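Local coordinates for protein luciferase-like enzymeAMP-CoA-ligase (Zophobas atratus, PDB 4W8O) that probably activates carboxylic acids with ATP as an AMP-CoA ligase, being a luciferase-like member of the ANL family of adenylating enzymes from a nonluminescent mealworm, at residues 206-210 against 235-240; 97-101 against 225-231; 355-361 against 376-382; 186-190 against 422-427; 57-62 against 159-165. Residues are numbered along the deposited sequence.

Contact 1 (206-210 against 235-240); sequences VETSF and GRTFLD
This is a crossed helix pair. Residues 206-210 lie on helix 199-211 and residues 235-239 on helix 228-239, and strand 218-221 comes between them in sequence. The short axes approach to 9.2 Å and cross at -67°. The closest CA pair is Val206 and Arg236, 5.4 Å apart.

The apolar packing comes from Val206, Phe210 and Leu239. Val206 (t) sets CG1 3.5 Å from Gly235 C and 3.8 Å from Leu239 CD1. Gly235 matters here, since a CB would clash with Val206 CG2. Phe210 (t) lays one ring face under Leu239 CD2, a CH-pi contact 3.9 Å from the centroid. Leu239 also reaches Phe23 of helix 20-30.

The polar part centres on buried Arg236. Arg236 extends along Phe210, with CZ 3.6 Å from Phe210 CD1 near the ring plane. Its NH1 makes a salt bridge to Asp240 OD2 at 3.1 Å, while Asp240 OD1 bonds Ser242. One water joins the helices, donating to Ser209 O at 2.8 Å and accepting from Arg236 NE at 3.0 Å.

Contact 2 (97-101 against 225-231); sequences VVNLD and MYWITGM
Val97 to Asn99 are extended, on strand 96-99, and the chain continues to Asp101. Facing it are a turn at 225-227 and the first turn of helix 228-239, with Trp227 at the N-cap position. The nearest CA pair is Asn99 and Tyr226, at 4.6 Å.

Val97 makes a loose contact, CG2 to Met231 CE at 4.5 Å. Asn99 (m) points at the turn. Its CG lies 3.5 Å from Met225 CB, and its ND2 is 3.6 Å from Met231 SD. A water donates to Asn99 O at 3.0 Å and to Tyr226 O at 2.6 Å. Asp101 (t) places CB over the face of the Tyr226 (t) ring, 3.6 Å from the centroid, as a CH-pi contact. A second water donates to Asp101 OD2 at 2.6 Å and accepts from Trp227 NE1 at 3.0 Å. Asp101 OD1 bonds Thr103 N.

The contact joins the eight-stranded sheet to helix 228-239, where Ile228 and Thr229 line the pocket that holds a glycol chain here.

Contact 3 (355-361 against 376-382); sequences RTLLKIV and ELRVKSD
Arg378 has the most surface covered in this contact, followed by Val361 and Leu357. The two strands are antiparallel, with short axes 4.7 Å apart and 151° between their directions. Arg378 pairs with Lys359 in a hydrogen-bonded pair: Lys359 N to Arg378 O and Arg378 N to Lys359 O are both 2.8 Å. The Arg378 side chain (m, then t) turns back along its strand. NH2 bonds Glu376 OE1 at 2.7 Å in a salt bridge, and Val361 CG1 lies over one guanidinium face, 3.9 Å from Arg378 NH2. NH1 has salt bridges to Glu366 and Asp398; Asp398 also takes Lys359 NZ.

Val361 (t) pairs with Glu376, with Val361 N to Glu376 O at 3.0 Å and Glu376 N to Val361 O at 2.9 Å. Leu357 (m) pairs with Lys380, with Leu357 N to Lys380 O at 2.9 Å and Lys380 N to Leu357 O at 3.0 Å.

The other face carries Leu358, Ile360, Leu377 and Val379, in non-hydrogen-bonded pairs. There Ile360 CD1 meets Leu377 CD1 at 3.3 Å, and Leu358 CD1 meets Val379 CG1 at 3.9 Å. Beyond the strands, Arg355 NH2 makes a weakly hydrogen-bonded salt bridge to Asp382 OD2 at 3.1 Å.

The pair is a beta hairpin in the five-stranded antiparallel sheet, consistent with the beta-barrel subdomain of ANL enzymes.

Contact 4 (186-190 against 422-427); sequences SGTTG and RIKEMF
Met426 N donates to Thr188 OG1 at 2.6 Å, a short and nearly straight hydrogen bond and the strongest polar link here. Thr188 takes the p rotamer, so that OG1 sits inside the bend of residues 423-426, 3.2 Å from Ile423 O. In return, Met426 O accepts two weak bonds, from Thr188 N at 2.9 Å and from Thr189 N at 3.4 Å. The CA atoms pair antiparallel: Gly187 with Phe427 at 4.8 Å and Thr189 with Glu425 at 4.9 Å. Neither segment is regular helix or strand. Glu425 has left-handed backbone angles (46/50), which turn the chain back toward the loop.

Packing surrounds these bonds. Thr189 (t) puts CG2 over the face of the Phe427 ring, 3.4 Å from the centroid, as a CH-pi contact. Thr189 O takes a CA-H...O contact from Phe427 CA at 3.5 Å. Gly187 and Gly190 pass close to the tail; a CB on either would clash with Phe427. On the far flank Thr188 CG2 lies 3.6 Å from Arg422 NE, and the Arg422 guanidinium is held by Asp407.

The sequence SGTTG belongs to the glycine-rich, P-loop-like phosphate-binding signature of adenylating enzymes. The RIKE sequence that meets it resembles the family hinge leading to the C-terminal domain, and the deposited chain ends just after it.

Contact 5 (57-62 against 159-165); sequences RVALNL and MTLPCGD
Arg57 lays one guanidinium face against Pro162, with NE 3.6 Å from Pro162 CB. Its side chain is extended (m, then t throughout), and CD passes 3.4 Å from Thr160 O. NE makes a salt bridge to Glu166, farther along the same loop.

One helical turn on, Asn61 (m) points ND2 into the bend of the loop. It donates to Met159 O at 2.7 Å and to Leu161 O at 3.1 Å, so one amide group holds two carbonyls of the curved chain. A water lies 2.7 Å from Asn61 OD1 and 2.8 Å from Cys163 O.

The helix is 48-64, which packs its Val58 and Leu62 on helix 85-92. The loop follows the short helix 156-159 and leads on to strand 179-184 of the eight-stranded sheet. It thus crosses the outer side of helix 48-64 within the adenylating-enzyme fold, and no regular strand or helix is formed from Thr160 to Asp165.

Met159 has the most surface covered. All three of its chi angles are m, which brings CE to 3.5 Å from Leu62 CD2 and 3.7 Å from Asn61 CB. Val58 CA makes a CA-H...O contact to Met159 O at 3.3 Å, and Val58 CG2 touches Thr160 CG2 at 3.9 Å. At the other end Leu60 CD1 lies 3.5 Å from Cys163 O. Gly164 (89/179) has backbone angles that call for glycine.

Contacts 1 and 2 are buried near the centre of the chain and share helix 228-239. Contact 1 packs apolar side chains beside one arginine, while contact 2 mixes aromatic packing with two bridging waters. Contact 3 is partly buried and farther out. It is the one built on regular backbone pairing, with charged and apolar groups mixed on one face and only apolar ones on the other. Contact 4 lies at the surface and relies on a threonine hydroxyl, backbone atoms and glycines. It touches contact 3, where Glu376 OE2 packs 3.6 Å from Ile423 CD1. Contact 5 is partly buried, its centre about 43 Å from those of contacts 3 and 4; an asparagine amide holds a loop there.

Contact 1 (206-210 against 235-240)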
# COMPACT_ATOMS: atom_id res chain seq x y z
N VAL A 206 3.07 -4.02 -6.93
CA VAL A 206 3.48 -5.11 -6.06
C VAL A 206 4.75 -5.80 -6.59
O VAL A 206 5.69 -6.02 -5.83
CB VAL A 206 2.35 -6.16 -5.91
CG1 VAL A 206 2.85 -7.39 -5.18
CG2 VAL A 206 1.15 -5.55 -5.19
N GLU A 207 4.77 -6.12 -7.88
CA GLU A 207 5.89 -6.84 -8.45
C GLU A 207 7.16 -5.97 -8.51
O GLU A 207 8.25 -6.46 -8.24
CB GLU A 207 5.54 -7.40 -9.83
CG GLU A 207 6.20 -8.74 -10.09
CD GLU A 207 5.78 -9.39 -11.39
OE1 GLU A 207 4.79 -8.98 -12.02
OE2 GLU A 207 6.47 -10.35 -11.77
N THR A 208 7.00 -4.69 -8.84
CA THR A 208 8.12 -3.75 -8.86
C THR A 208 8.74 -3.63 -7.47
O THR A 208 9.97 -3.62 -7.34
CB THR A 208 7.69 -2.36 -9.38
OG1 THR A 208 7.30 -2.47 -10.75
CG2 THR A 208 8.81 -1.33 -9.24
N SER A 209 7.90 -3.57 -6.44
CA SER A 209 8.40 -3.51 -5.06
C SER A 209 9.20 -4.77 -4.67
O SER A 209 10.19 -4.69 -3.93
CB SER A 209 7.26 -3.21 -4.06
OG SER A 209 6.44 -4.33 -3.79
N PHE A 210 8.79 -5.93 -5.18
CA PHE A 210 9.55 -7.17 -4.97
C PHE A 210 10.95 -7.10 -5.58
O PHE A 210 11.93 -7.47 -4.94
CB PHE A 210 8.78 -8.37 -5.53
CG PHE A 210 9.55 -9.66 -5.48
CD1 PHE A 210 9.66 -10.37 -4.30
CD2 PHE A 210 10.17 -10.16 -6.62
CE1 PHE A 210 10.38 -11.55 -4.24
CE2 PHE A 210 10.88 -11.34 -6.58
CZ PHE A 210 10.98 -12.04 -5.39
N GLY A 235 -0.13 -7.04 -0.64
CA GLY A 235 0.16 -7.65 -1.93
C GLY A 235 1.55 -8.27 -2.00
O GLY A 235 1.71 -9.40 -2.48
N ARG A 236 2.54 -7.53 -1.51
CA ARG A 236 3.94 -7.95 -1.52
C ARG A 236 4.21 -9.16 -0.62
O ARG A 236 5.02 -10.01 -0.98
CB ARG A 236 4.84 -6.76 -1.14
CG ARG A 236 6.30 -7.09 -0.87
CD ARG A 236 7.01 -7.67 -2.07
NE ARG A 236 8.39 -8.02 -1.71
CZ ARG A 236 8.75 -9.13 -1.06
NH1 ARG A 236 7.85 -10.04 -0.69
NH2 ARG A 236 10.02 -9.32 -0.77
N THR A 237 3.55 -9.25 0.53
CA THR A 237 3.76 -10.41 1.41
C THR A 237 3.09 -11.67 0.85
O THR A 237 3.63 -12.77 0.98
CB THR A 237 3.28 -10.17 2.86
OG1 THR A 237 1.89 -9.84 2.88
CG2 THR A 237 4.09 -9.06 3.53
N PHE A 238 1.92 -11.51 0.23
CA PHE A 238 1.27 -12.62 -0.46
C PHE A 238 2.18 -13.18 -1.56
O PHE A 238 2.29 -14.39 -1.71
CB PHE A 238 -0.06 -12.18 -1.08
CG PHE A 238 -1.25 -12.39 -0.19
CD1 PHE A 238 -1.44 -11.60 0.94
CD2 PHE A 238 -2.20 -13.36 -0.49
CE1 PHE A 238 -2.54 -11.78 1.75
CE2 PHE A 238 -3.30 -13.55 0.32
CZ PHE A 238 -3.48 -12.76 1.45
N LEU A 239 2.85 -12.28 -2.28
CA LEU A 239 3.59 -12.64 -3.49
C LEU A 239 4.58 -13.78 -3.29
O LEU A 239 4.70 -14.63 -4.17
CB LEU A 239 4.32 -11.40 -4.04
CG LEU A 239 5.09 -11.59 -5.37
CD1 LEU A 239 5.01 -10.32 -6.21
CD2 LEU A 239 6.54 -11.98 -5.14
N ASP A 240 5.28 -13.81 -2.16
CA ASP A 240 6.27 -14.86 -1.86
C ASP A 240 6.02 -15.57 -0.53
O ASP A 240 6.94 -16.16 0.07
CB ASP A 240 7.69 -14.28 -1.90
CG ASP A 240 7.99 -13.35 -0.75
OD1 ASP A 240 7.11 -13.07 0.08
OD2 ASP A 240 9.14 -12.89 -0.66
O HOH W 1 10.67 -6.14 -1.58

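Contact 2 (97-101 against 225-231)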
# COMPACT_ATOMS: atom_id res chain seq x y z
N VAL A 97 -12.12 -2.61 -5.05
CA VAL A 97 -11.99 -2.43 -3.59
C VAL A 97 -11.31 -1.11 -3.25
O VAL A 97 -10.39 -0.68 -3.94
CB VAL A 97 -11.23 -3.58 -2.89
CG1 VAL A 97 -11.96 -4.89 -3.11
CG2 VAL A 97 -9.78 -3.69 -3.37
N VAL A 98 -11.80 -0.48 -2.18
CA VAL A 98 -11.31 0.82 -1.75
C VAL A 98 -11.44 0.97 -0.24
O VAL A 98 -12.43 0.56 0.35
CB VAL A 98 -12.03 1.97 -2.50
CG1 VAL A 98 -13.53 1.97 -2.22
CG2 VAL A 98 -11.42 3.32 -2.12
N ASN A 99 -10.44 1.57 0.38
CA ASN A 99 -10.43 1.77 1.83
C ASN A 99 -10.58 3.23 2.23
O ASN A 99 -10.02 4.12 1.58
CB ASN A 99 -9.16 1.17 2.41
CG ASN A 99 -9.00 -0.29 2.07
OD1 ASN A 99 -9.56 -1.15 2.75
ND2 ASN A 99 -8.26 -0.59 0.99
N LEU A 100 -11.34 3.47 3.29
CA LEU A 100 -11.47 4.79 3.90
C LEU A 100 -10.70 4.84 5.21
O LEU A 100 -10.53 3.82 5.88
CB LEU A 100 -12.93 5.11 4.17
CG LEU A 100 -13.89 4.95 3.01
CD1 LEU A 100 -15.29 5.28 3.48
CD2 LEU A 100 -13.50 5.81 1.82
N ASP A 101 -10.23 6.03 5.58
CA ASP A 101 -9.49 6.22 6.82
C ASP A 101 -10.49 6.51 7.94
O ASP A 101 -11.24 7.48 7.85
CB ASP A 101 -8.52 7.40 6.68
CG ASP A 101 -7.46 7.46 7.78
OD1 ASP A 101 -7.66 6.90 8.89
OD2 ASP A 101 -6.41 8.11 7.54
N MET A 225 -5.24 0.26 5.63
CA MET A 225 -5.36 -0.09 4.21
C MET A 225 -5.83 1.08 3.35
O MET A 225 -5.84 1.00 2.13
CB MET A 225 -6.29 -1.30 4.02
CG MET A 225 -5.76 -2.59 4.65
SD MET A 225 -4.24 -3.17 3.88
CE MET A 225 -3.70 -4.38 5.09
N TYR A 226 -6.21 2.18 4.00
CA TYR A 226 -6.42 3.45 3.33
C TYR A 226 -5.17 3.89 2.55
O TYR A 226 -5.28 4.43 1.45
CB TYR A 226 -6.73 4.50 4.38
CG TYR A 226 -6.84 5.92 3.88
CD1 TYR A 226 -7.94 6.34 3.15
CD2 TYR A 226 -5.84 6.85 4.16
CE1 TYR A 226 -8.05 7.64 2.69
CE2 TYR A 226 -5.94 8.17 3.73
CZ TYR A 226 -7.05 8.55 2.99
OH TYR A 226 -7.17 9.85 2.55
N TRP A 227 -4.01 3.64 3.13
CA TRP A 227 -2.75 4.09 2.55
C TRP A 227 -2.22 3.06 1.56
O TRP A 227 -2.33 1.85 1.78
CB TRP A 227 -1.71 4.34 3.66
CG TRP A 227 -2.16 5.41 4.63
CD1 TRP A 227 -2.69 5.21 5.88
CD2 TRP A 227 -2.14 6.83 4.42
NE1 TRP A 227 -2.99 6.42 6.46
CE2 TRP A 227 -2.66 7.43 5.59
CE3 TRP A 227 -1.71 7.65 3.36
CZ2 TRP A 227 -2.78 8.81 5.73
CZ3 TRP A 227 -1.82 9.03 3.51
CH2 TRP A 227 -2.35 9.60 4.69
N ILE A 228 -1.67 3.56 0.47
CA ILE A 228 -0.96 2.74 -0.51
C ILE A 228 -0.00 1.75 0.15
O ILE A 228 0.06 0.61 -0.25
CB ILE A 228 -0.22 3.63 -1.55
CG1 ILE A 228 0.43 2.79 -2.66
CG2 ILE A 228 0.84 4.48 -0.88
CD1 ILE A 228 -0.55 2.12 -3.59
N THR A 229 0.72 2.18 1.18
CA THR A 229 1.68 1.29 1.84
C THR A 229 1.01 0.06 2.47
O THR A 229 1.53 -1.06 2.38
CB THR A 229 2.49 2.03 2.90
OG1 THR A 229 1.60 2.70 3.80
CG2 THR A 229 3.41 3.04 2.26
N GLY A 230 -0.14 0.26 3.11
CA GLY A 230 -0.89 -0.86 3.67
C GLY A 230 -1.23 -1.91 2.61
O GLY A 230 -0.94 -3.10 2.77
N MET A 231 -1.86 -1.46 1.53
CA MET A 231 -2.29 -2.35 0.44
C MET A 231 -1.11 -2.96 -0.30
O MET A 231 -1.15 -4.14 -0.64
CB MET A 231 -3.18 -1.59 -0.56
CG MET A 231 -4.59 -1.33 -0.07
SD MET A 231 -5.53 -2.85 0.15
CE MET A 231 -5.68 -3.43 -1.54
O HOH W 2 -7.50 4.64 0.05
O HOH W 3 -4.23 7.59 8.88

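Contact 3 (355-361 against 376-382)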
# COMPACT_ATOMS: atom_id res chain seq x y z
N ARG A 355 12.21 -1.21 -13.82
CA ARG A 355 11.24 -1.03 -14.89
C ARG A 355 10.49 0.30 -14.80
O ARG A 355 9.34 0.40 -15.22
CB ARG A 355 10.27 -2.22 -14.94
CG ARG A 355 10.86 -3.42 -15.67
CD ARG A 355 9.89 -4.58 -15.76
NE ARG A 355 8.69 -4.25 -16.51
CZ ARG A 355 8.52 -4.41 -17.82
NH1 ARG A 355 9.50 -4.90 -18.59
NH2 ARG A 355 7.37 -4.07 -18.37
N THR A 356 11.16 1.32 -14.26
CA THR A 356 10.61 2.66 -14.10
C THR A 356 11.50 3.67 -14.81
O THR A 356 12.73 3.55 -14.79
CB THR A 356 10.52 3.02 -12.60
OG1 THR A 356 9.66 2.09 -11.93
CG2 THR A 356 9.99 4.44 -12.40
N LEU A 357 10.87 4.67 -15.45
CA LEU A 357 11.59 5.81 -16.01
C LEU A 357 11.34 7.06 -15.15
O LEU A 357 10.21 7.29 -14.71
CB LEU A 357 11.14 6.10 -17.44
CG LEU A 357 11.23 4.96 -18.46
CD1 LEU A 357 10.54 5.38 -19.75
CD2 LEU A 357 12.67 4.55 -18.72
N LEU A 358 12.40 7.84 -14.91
CA LEU A 358 12.28 9.10 -14.15
C LEU A 358 13.05 10.21 -14.84
O LEU A 358 14.22 10.05 -15.20
CB LEU A 358 12.78 8.91 -12.72
CG LEU A 358 12.54 10.09 -11.77
CD1 LEU A 358 12.34 9.59 -10.36
CD2 LEU A 358 13.67 11.12 -11.80
N LYS A 359 12.39 11.35 -15.05
CA LYS A 359 13.02 12.51 -15.64
C LYS A 359 12.74 13.76 -14.82
O LYS A 359 11.75 13.83 -14.09
CB LYS A 359 12.57 12.70 -17.09
CG LYS A 359 11.10 13.03 -17.27
CD LYS A 359 10.71 13.13 -18.74
CE LYS A 359 9.29 13.64 -18.89
NZ LYS A 359 8.83 13.76 -20.31
N ILE A 360 13.65 14.73 -14.92
CA ILE A 360 13.50 16.05 -14.32
C ILE A 360 13.27 17.03 -15.47
O ILE A 360 14.10 17.11 -16.37
CB ILE A 360 14.76 16.50 -13.56
CG1 ILE A 360 15.23 15.43 -12.57
CG2 ILE A 360 14.53 17.83 -12.85
CD1 ILE A 360 14.38 15.30 -11.34
N VAL A 361 12.17 17.78 -15.43
CA VAL A 361 11.82 18.70 -16.51
C VAL A 361 11.78 20.15 -16.03
O VAL A 361 11.16 20.47 -15.01
CB VAL A 361 10.45 18.34 -17.13
CG1 VAL A 361 10.01 19.40 -18.13
CG2 VAL A 361 10.54 16.98 -17.82
N GLU A 376 10.84 19.63 -12.29
CA GLU A 376 9.67 18.84 -11.90
C GLU A 376 9.96 17.36 -12.15
O GLU A 376 10.34 16.97 -13.26
CB GLU A 376 8.43 19.27 -12.69
CG GLU A 376 8.26 20.78 -12.85
CD GLU A 376 6.92 21.17 -13.46
OE1 GLU A 376 6.38 20.41 -14.29
OE2 GLU A 376 6.42 22.27 -13.12
N LEU A 377 9.81 16.53 -11.12
CA LEU A 377 9.95 15.07 -11.30
C LEU A 377 8.77 14.50 -12.07
O LEU A 377 7.60 14.67 -11.69
CB LEU A 377 10.08 14.33 -9.97
CG LEU A 377 11.52 14.17 -9.49
CD1 LEU A 377 12.05 15.50 -9.00
CD2 LEU A 377 11.61 13.10 -8.41
N ARG A 378 9.09 13.79 -13.15
CA ARG A 378 8.09 13.09 -13.93
C ARG A 378 8.51 11.65 -14.14
O ARG A 378 9.69 11.37 -14.35
CB ARG A 378 7.87 13.80 -15.26
CG ARG A 378 7.59 15.28 -15.06
CD ARG A 378 6.85 15.86 -16.23
NE ARG A 378 6.67 17.30 -16.09
CZ ARG A 378 6.47 18.14 -17.10
NH1 ARG A 378 6.42 17.69 -18.34
NH2 ARG A 378 6.33 19.44 -16.86
N VAL A 379 7.54 10.75 -14.09
CA VAL A 379 7.81 9.32 -14.03
C VAL A 379 6.87 8.52 -14.94
O VAL A 379 5.77 9.00 -15.27
CB VAL A 379 7.69 8.81 -12.58
CG1 VAL A 379 8.72 9.51 -11.69
CG2 VAL A 379 6.29 9.04 -12.03
N LYS A 380 7.30 7.33 -15.35
CA LYS A 380 6.53 6.49 -16.26
C LYS A 380 6.86 5.02 -16.07
O LYS A 380 8.02 4.64 -16.04
CB LYS A 380 6.78 6.89 -17.71
CG LYS A 380 5.86 6.20 -18.71
CD LYS A 380 6.08 6.74 -20.11
CE LYS A 380 5.20 6.05 -21.14
NZ LYS A 380 5.38 6.66 -22.49
N SER A 381 5.82 4.20 -15.95
CA SER A 381 5.95 2.75 -15.79
C SER A 381 4.60 2.08 -15.95
O SER A 381 3.56 2.75 -15.99
CB SER A 381 6.51 2.39 -14.41
OG SER A 381 5.50 2.39 -13.42
N ASP A 382 4.63 0.75 -15.99
CA ASP A 382 3.41 -0.05 -16.09
C ASP A 382 2.63 -0.10 -14.78
O ASP A 382 1.55 -0.68 -14.76
CB ASP A 382 3.75 -1.48 -16.53
CG ASP A 382 4.20 -1.56 -17.98
OD1 ASP A 382 4.12 -0.55 -18.73
OD2 ASP A 382 4.63 -2.66 -18.36
O HOH W 4 7.19 -0.57 -16.54
O HOH W 5 7.05 2.04 -11.39

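Contact 4 (186-190 against 422-427)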
# COMPACT_ATOMS: atom_id res chain seq x y z
N SER A 186 -4.36 13.55 -3.56
CA SER A 186 -4.09 14.59 -2.58
C SER A 186 -3.26 15.68 -3.23
O SER A 186 -2.13 15.95 -2.80
CB SER A 186 -3.35 14.00 -1.38
OG SER A 186 -2.16 13.34 -1.79
N GLY A 187 -3.80 16.29 -4.27
CA GLY A 187 -3.15 17.44 -4.91
C GLY A 187 -3.08 18.62 -3.95
O GLY A 187 -3.82 18.68 -2.97
N THR A 188 -2.20 19.57 -4.24
CA THR A 188 -2.01 20.75 -3.38
C THR A 188 -3.18 21.74 -3.47
O THR A 188 -3.26 22.68 -2.68
CB THR A 188 -0.69 21.48 -3.66
OG1 THR A 188 -0.65 21.93 -5.02
CG2 THR A 188 0.50 20.55 -3.40
N THR A 189 -4.06 21.54 -4.45
CA THR A 189 -5.34 22.26 -4.49
C THR A 189 -6.43 21.33 -5.03
O THR A 189 -6.13 20.31 -5.65
CB THR A 189 -5.23 23.56 -5.32
OG1 THR A 189 -6.47 24.27 -5.25
CG2 THR A 189 -4.90 23.27 -6.78
N GLY A 190 -7.69 21.67 -4.77
CA GLY A 190 -8.82 20.84 -5.18
C GLY A 190 -9.07 19.66 -4.25
O GLY A 190 -8.18 19.23 -3.51
N ARG A 422 7.12 20.54 -3.02
CA ARG A 422 5.95 20.36 -3.87
C ARG A 422 5.63 21.64 -4.62
O ARG A 422 5.81 22.74 -4.10
CB ARG A 422 4.73 19.95 -3.04
CG ARG A 422 4.86 18.59 -2.39
CD ARG A 422 3.50 17.94 -2.19
NE ARG A 422 2.78 17.77 -3.46
CZ ARG A 422 3.01 16.81 -4.36
NH1 ARG A 422 3.95 15.89 -4.17
NH2 ARG A 422 2.28 16.76 -5.46
N ILE A 423 5.13 21.48 -5.84
CA ILE A 423 4.64 22.61 -6.63
C ILE A 423 3.33 23.10 -6.00
O ILE A 423 2.42 22.31 -5.74
CB ILE A 423 4.43 22.18 -8.09
CG1 ILE A 423 5.77 21.79 -8.73
CG2 ILE A 423 3.76 23.30 -8.89
CD1 ILE A 423 5.63 20.84 -9.91
N LYS A 424 3.24 24.41 -5.75
CA LYS A 424 2.04 24.99 -5.13
C LYS A 424 0.83 25.01 -6.07
O LYS A 424 0.97 25.16 -7.28
CB LYS A 424 2.31 26.41 -4.64
CG LYS A 424 2.98 26.50 -3.28
CD LYS A 424 3.34 27.93 -2.93
CE LYS A 424 2.11 28.81 -2.73
NZ LYS A 424 2.46 30.24 -2.57
N GLU A 425 -0.36 24.87 -5.48
CA GLU A 425 -1.64 24.89 -6.20
C GLU A 425 -1.69 24.04 -7.48
O GLU A 425 -2.11 24.52 -8.53
CB GLU A 425 -2.06 26.34 -6.51
CG GLU A 425 -2.68 27.08 -5.33
CD GLU A 425 -3.64 28.18 -5.76
OE1 GLU A 425 -3.25 29.02 -6.60
OE2 GLU A 425 -4.78 28.21 -5.25
N MET A 426 -1.28 22.78 -7.38
CA MET A 426 -1.40 21.81 -8.48
C MET A 426 -2.50 20.81 -8.14
O MET A 426 -2.47 20.16 -7.09
CB MET A 426 -0.06 21.09 -8.71
CG MET A 426 0.13 20.59 -10.14
SD MET A 426 1.68 19.70 -10.44
CE MET A 426 1.73 19.66 -12.23
N PHE A 427 -3.49 20.69 -9.03
CA PHE A 427 -4.68 19.87 -8.77
C PHE A 427 -4.41 18.36 -8.77
O PHE A 427 -3.40 17.90 -9.30
CB PHE A 427 -5.80 20.20 -9.77
CG PHE A 427 -6.46 21.52 -9.52
CD1 PHE A 427 -5.96 22.69 -10.09
CD2 PHE A 427 -7.58 21.60 -8.71
CE1 PHE A 427 -6.58 23.91 -9.85
CE2 PHE A 427 -8.20 22.82 -8.47
CZ PHE A 427 -7.70 23.98 -9.04

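Contact 5 (57-62 against 159-165)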
# COMPACT_ATOMS: atom_id res chain seq x y z
N ARG A 57 -15.49 -18.28 1.49
CA ARG A 57 -16.85 -18.28 2.04
C ARG A 57 -17.49 -16.90 1.98
O ARG A 57 -18.66 -16.78 1.61
CB ARG A 57 -16.84 -18.78 3.49
CG ARG A 57 -16.61 -20.28 3.59
CD ARG A 57 -16.38 -20.69 5.03
NE ARG A 57 -16.05 -22.10 5.14
CZ ARG A 57 -15.75 -22.70 6.29
NH1 ARG A 57 -15.74 -22.01 7.43
NH2 ARG A 57 -15.46 -23.99 6.30
N VAL A 58 -16.72 -15.86 2.31
CA VAL A 58 -17.21 -14.49 2.16
C VAL A 58 -17.57 -14.19 0.71
O VAL A 58 -18.62 -13.60 0.45
CB VAL A 58 -16.20 -13.46 2.70
CG1 VAL A 58 -16.65 -12.04 2.39
CG2 VAL A 58 -16.03 -13.61 4.21
N ALA A 59 -16.72 -14.61 -0.23
CA ALA A 59 -16.95 -14.38 -1.66
C ALA A 59 -18.24 -15.03 -2.15
O ALA A 59 -19.02 -14.41 -2.88
CB ALA A 59 -15.77 -14.89 -2.48
N LEU A 60 -18.44 -16.29 -1.78
CA LEU A 60 -19.65 -17.02 -2.18
C LEU A 60 -20.90 -16.33 -1.65
O LEU A 60 -21.91 -16.27 -2.33
CB LEU A 60 -19.61 -18.48 -1.71
CG LEU A 60 -18.63 -19.37 -2.49
CD1 LEU A 60 -18.38 -20.66 -1.72
CD2 LEU A 60 -19.16 -19.68 -3.89
N ASN A 61 -20.83 -15.78 -0.44
CA ASN A 61 -21.96 -15.03 0.10
C ASN A 61 -22.13 -13.67 -0.59
O ASN A 61 -23.26 -13.26 -0.87
CB ASN A 61 -21.82 -14.88 1.62
CG ASN A 61 -22.12 -16.18 2.35
OD1 ASN A 61 -23.07 -16.89 2.00
ND2 ASN A 61 -21.31 -16.50 3.36
N LEU A 62 -21.03 -12.99 -0.87
CA LEU A 62 -21.10 -11.73 -1.64
C LEU A 62 -21.76 -11.95 -3.01
O LEU A 62 -22.51 -11.10 -3.49
CB LEU A 62 -19.70 -11.12 -1.81
CG LEU A 62 -19.10 -10.40 -0.60
CD1 LEU A 62 -17.65 -10.03 -0.88
CD2 LEU A 62 -19.90 -9.16 -0.24
N MET A 159 -21.20 -13.35 7.05
CA MET A 159 -20.60 -13.51 5.72
C MET A 159 -19.61 -14.69 5.64
O MET A 159 -19.34 -15.18 4.55
CB MET A 159 -19.89 -12.21 5.28
CG MET A 159 -20.80 -11.01 5.04
SD MET A 159 -22.06 -11.30 3.78
CE MET A 159 -21.04 -11.33 2.31
N THR A 160 -19.08 -15.13 6.78
CA THR A 160 -18.17 -16.27 6.82
C THR A 160 -18.91 -17.61 6.94
O THR A 160 -18.26 -18.66 6.99
CB THR A 160 -17.16 -16.17 7.99
OG1 THR A 160 -17.86 -16.17 9.24
CG2 THR A 160 -16.31 -14.90 7.88
N LEU A 161 -20.24 -17.59 6.99
CA LEU A 161 -21.02 -18.83 7.11
C LEU A 161 -20.78 -19.70 5.88
O LEU A 161 -20.99 -19.23 4.75
CB LEU A 161 -22.52 -18.55 7.25
CG LEU A 161 -23.01 -17.85 8.53
CD1 LEU A 161 -24.48 -17.48 8.37
CD2 LEU A 161 -22.80 -18.71 9.77
N PRO A 162 -20.34 -20.95 6.08
CA PRO A 162 -20.08 -21.82 4.94
C PRO A 162 -21.35 -22.19 4.19
O PRO A 162 -22.34 -22.57 4.81
CB PRO A 162 -19.45 -23.07 5.57
CG PRO A 162 -19.93 -23.06 6.97
CD PRO A 162 -20.06 -21.63 7.36
N CYS A 163 -21.33 -22.03 2.88
CA CYS A 163 -22.42 -22.49 2.02
C CYS A 163 -22.00 -22.38 0.57
O CYS A 163 -21.19 -21.52 0.20
CB CYS A 163 -23.71 -21.70 2.24
SG CYS A 163 -25.03 -22.10 1.06
N GLY A 164 -22.55 -23.27 -0.26
CA GLY A 164 -22.17 -23.35 -1.66
C GLY A 164 -21.01 -24.30 -1.83
O GLY A 164 -20.50 -24.87 -0.86
N ASP A 165 -20.60 -24.46 -3.08
CA ASP A 165 -19.52 -25.37 -3.41
C ASP A 165 -18.19 -24.63 -3.19
O ASP A 165 -17.64 -24.03 -4.11
CB ASP A 165 -19.68 -25.84 -4.86
CG ASP A 165 -18.83 -27.05 -5.18
OD1 ASP A 165 -17.81 -27.28 -4.49
OD2 ASP A 165 -19.20 -27.78 -6.13
O HOH W 6 -22.54 -19.10 0.52